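Local coordinates for protein transcriptional regulator (Vibrio virus VP882, PDB 7DWM) that binds the small signalling molecule 3,5-dimethylpyrazin-2-ol in a PAS-type domain and probably regulates transcription by binding DNA through a LuxR-type helix-turn-helix domain, at residues Ser222-Pro225 / Lys226-His230. Numbering follows the deposited sequence.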
ATOM      1  N   SER A 222      13.152  -5.304  -4.684  1.00 66.65           N
ATOM      2  CA  SER A 222      12.818  -4.202  -3.795  1.00 74.68           C
ATOM      3  C   SER A 222      13.891  -3.127  -3.783  1.00 68.56           C
ATOM      4  O   SER A 222      13.789  -2.173  -3.004  1.00 78.26           O
ATOM      5  CB  SER A 222      12.581  -4.714  -2.374  1.00 73.01           C
ATOM      6  OG  SER A 222      13.784  -5.187  -1.793  1.00 78.85           O
ATOM      7  N   MET A 223      14.912  -3.261  -4.620  1.00 66.64           N
ATOM      8  CA  MET A 223      15.974  -2.273  -4.670  1.00 64.49           C
ATOM      9  C   MET A 223      15.502  -0.996  -5.349  1.00 52.45           C
ATOM     10  O   MET A 223      14.807  -1.020  -6.368  1.00 71.82           O
ATOM     11  CB  MET A 223      17.189  -2.831  -5.406  1.00 64.30           C
ATOM     12  CG  MET A 223      18.289  -1.807  -5.637  1.00 54.19           C
ATOM     13  SD  MET A 223      18.901  -1.754  -7.331  1.00 86.58           S
ATOM     14  CE  MET A 223      17.627  -0.785  -8.127  1.00 51.56           C
ATOM     15  N   VAL A 224      15.880   0.128  -4.763  1.00 72.98           N
ATOM     16  CA  VAL A 224      15.658   1.450  -5.337  1.00 65.46           C
ATOM     17  C   VAL A 224      16.997   1.952  -5.852  1.00 67.92           C
ATOM     18  O   VAL A 224      17.995   1.860  -5.124  1.00 59.11           O
ATOM     19  CB  VAL A 224      15.071   2.433  -4.304  1.00 84.13           C
ATOM     20  CG1 VAL A 224      14.658   3.727  -4.979  1.00 74.52           C
ATOM     21  CG2 VAL A 224      13.906   1.807  -3.580  1.00 71.09           C
ATOM     22  N   PRO A 225      17.081   2.434  -7.084  1.00 59.55           N
ATOM     23  CA  PRO A 225      18.373   2.896  -7.588  1.00 53.32           C
ATOM     24  C   PRO A 225      18.857   4.048  -6.719  1.00 53.08           C
ATOM     25  O   PRO A 225      18.118   4.992  -6.436  1.00 55.43           O
ATOM     26  CB  PRO A 225      18.062   3.339  -9.024  1.00 53.55           C
ATOM     27  CG  PRO A 225      16.796   2.611  -9.387  1.00 61.43           C
ATOM     28  CD  PRO A 225      16.021   2.478  -8.106  1.00 72.79           C
ATOM     29  N   LYS A 226      20.117   3.952  -6.295  1.00 58.27           N
ATOM     30  CA  LYS A 226      20.666   4.904  -5.337  1.00 69.48           C
ATOM     31  C   LYS A 226      20.740   6.322  -5.895  1.00 68.18           C
ATOM     32  O   LYS A 226      20.846   7.278  -5.118  1.00 73.76           O
ATOM     33  CB  LYS A 226      22.025   4.411  -4.843  1.00 51.82           C
ATOM     34  CG  LYS A 226      23.208   4.789  -5.692  1.00 71.32           C
ATOM     35  CD  LYS A 226      24.467   4.759  -4.855  1.00 92.12           C
ATOM     36  CE  LYS A 226      24.338   5.689  -3.660  1.00113.93           C
ATOM     37  NZ  LYS A 226      24.666   7.093  -4.047  1.00 93.59           N
ATOM     38  N   ALA A 227      20.711   6.487  -7.224  1.00 61.20           N
ATOM     39  CA  ALA A 227      20.629   7.837  -7.780  1.00 60.44           C
ATOM     40  C   ALA A 227      19.364   8.565  -7.338  1.00 67.88           C
ATOM     41  O   ALA A 227      19.327   9.800  -7.370  1.00 82.08           O
ATOM     42  CB  ALA A 227      20.693   7.778  -9.304  1.00 77.78           C
ATOM     43  N   LEU A 228      18.329   7.824  -6.941  1.00 64.09           N
ATOM     44  CA  LEU A 228      17.090   8.373  -6.406  1.00 58.46           C
ATOM     45  C   LEU A 228      17.205   8.788  -4.944  1.00 64.75           C
ATOM     46  O   LEU A 228      16.302   9.461  -4.438  1.00 70.96           O
ATOM     47  CB  LEU A 228      15.947   7.373  -6.576  1.00 59.07           C
ATOM     48  CG  LEU A 228      15.122   7.586  -7.846  1.00 71.76           C
ATOM     49  CD1 LEU A 228      14.128   6.454  -8.053  1.00 73.69           C
ATOM     50  CD2 LEU A 228      14.412   8.928  -7.799  1.00 74.39           C
ATOM     51  N   PHE A 229      18.281   8.411  -4.258  1.00 63.82           N
ATOM     52  CA  PHE A 229      18.391   8.674  -2.832  1.00 64.14           C
ATOM     53  C   PHE A 229      18.580  10.161  -2.558  1.00 65.54           C
ATOM     54  O   PHE A 229      19.162  10.897  -3.360  1.00 75.06           O
ATOM     55  CB  PHE A 229      19.587   7.927  -2.233  1.00 66.60           C
ATOM     56  CG  PHE A 229      19.386   6.446  -2.060  1.00 66.22           C
ATOM     57  CD1 PHE A 229      20.310   5.702  -1.339  1.00 57.48           C
ATOM     58  CD2 PHE A 229      18.296   5.795  -2.613  1.00 67.42           C
ATOM     59  CE1 PHE A 229      20.148   4.343  -1.167  1.00 74.23           C
ATOM     60  CE2 PHE A 229      18.129   4.433  -2.445  1.00 72.76           C
ATOM     61  CZ  PHE A 229      19.055   3.706  -1.721  1.00 73.11           C
ATOM     62  N   HIS A 230      18.073  10.586  -1.403  1.00 73.23           N
ATOM     63  CA  HIS A 230      18.144  11.956  -0.892  1.00 59.03           C
ATOM     64  C   HIS A 230      17.899  13.006  -1.976  1.00 64.86           C
ATOM     65  O   HIS A 230      18.711  13.903  -2.206  1.00 64.78           O
ATOM     66  CB  HIS A 230      19.491  12.214  -0.215  1.00 51.44           C
ATOM     67  CG  HIS A 230      19.988  11.082   0.638  1.00 43.20           C
ATOM     68  ND1 HIS A 230      21.171  10.421   0.383  1.00 61.19           N
ATOM     69  CD2 HIS A 230      19.487  10.524   1.766  1.00 48.43           C
ATOM     70  CE1 HIS A 230      21.369   9.495   1.305  1.00 60.37           C
ATOM     71  NE2 HIS A 230      20.361   9.538   2.157  1.00 59.81           N
TER
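V224 and L228, four residues apart, face each other across a single short turn of 3-10 helix, a worked example of a 3-10 turn whose first bond is accepted by the proline preceding it. The turn is defined by its backbone: L228 N donates to P225 O over 2.9 Å, a bond from residue i+3 back to residue i, as in a 3-10 turn, and F229 N repeats the step to K226 O at 2.9 Å. The first of these bonds is fairly straight at the hydrogen (155°), although the donor stands above the carbonyl plane.

V224 can be followed outward. Its CB lies 4.1 Å from CE2 of the F229 ring, an apolar touch at the start of the side chain. One branch, CG1, is set anti to the backbone N (chi1 -171°), a rotation that carries it to L228, where it meets L228 CD1 at 4.1 Å and lies nearly as close to L228 CB; the two aliphatic side chains cross at about a right angle. L228 CD1 also approaches the proline ring, loosely, with P225 CD 4.4 Å away.

F229 folds back over the turn. K226 CA sits 3.7 Å above the plane of the F229 ring, over the centre, while the carbonyl oxygens of V224 and P225 approach the same ring obliquely.

This surface turn belongs to the linker between helix 208-217 and strand 233-236, the strand, outermost within this chain, that returns to the sheet of the PAS domain beside strand 88-96. P225 packs against L167 and F170 of helix 163-172, and E166 of that helix accepts a hydrogen bond from K226 N. Toward the second subunit, P225 rests on L142 and L228 on V138 of that neighbouring chain, placing the turn between the helix-turn-helix region and the dimer partner.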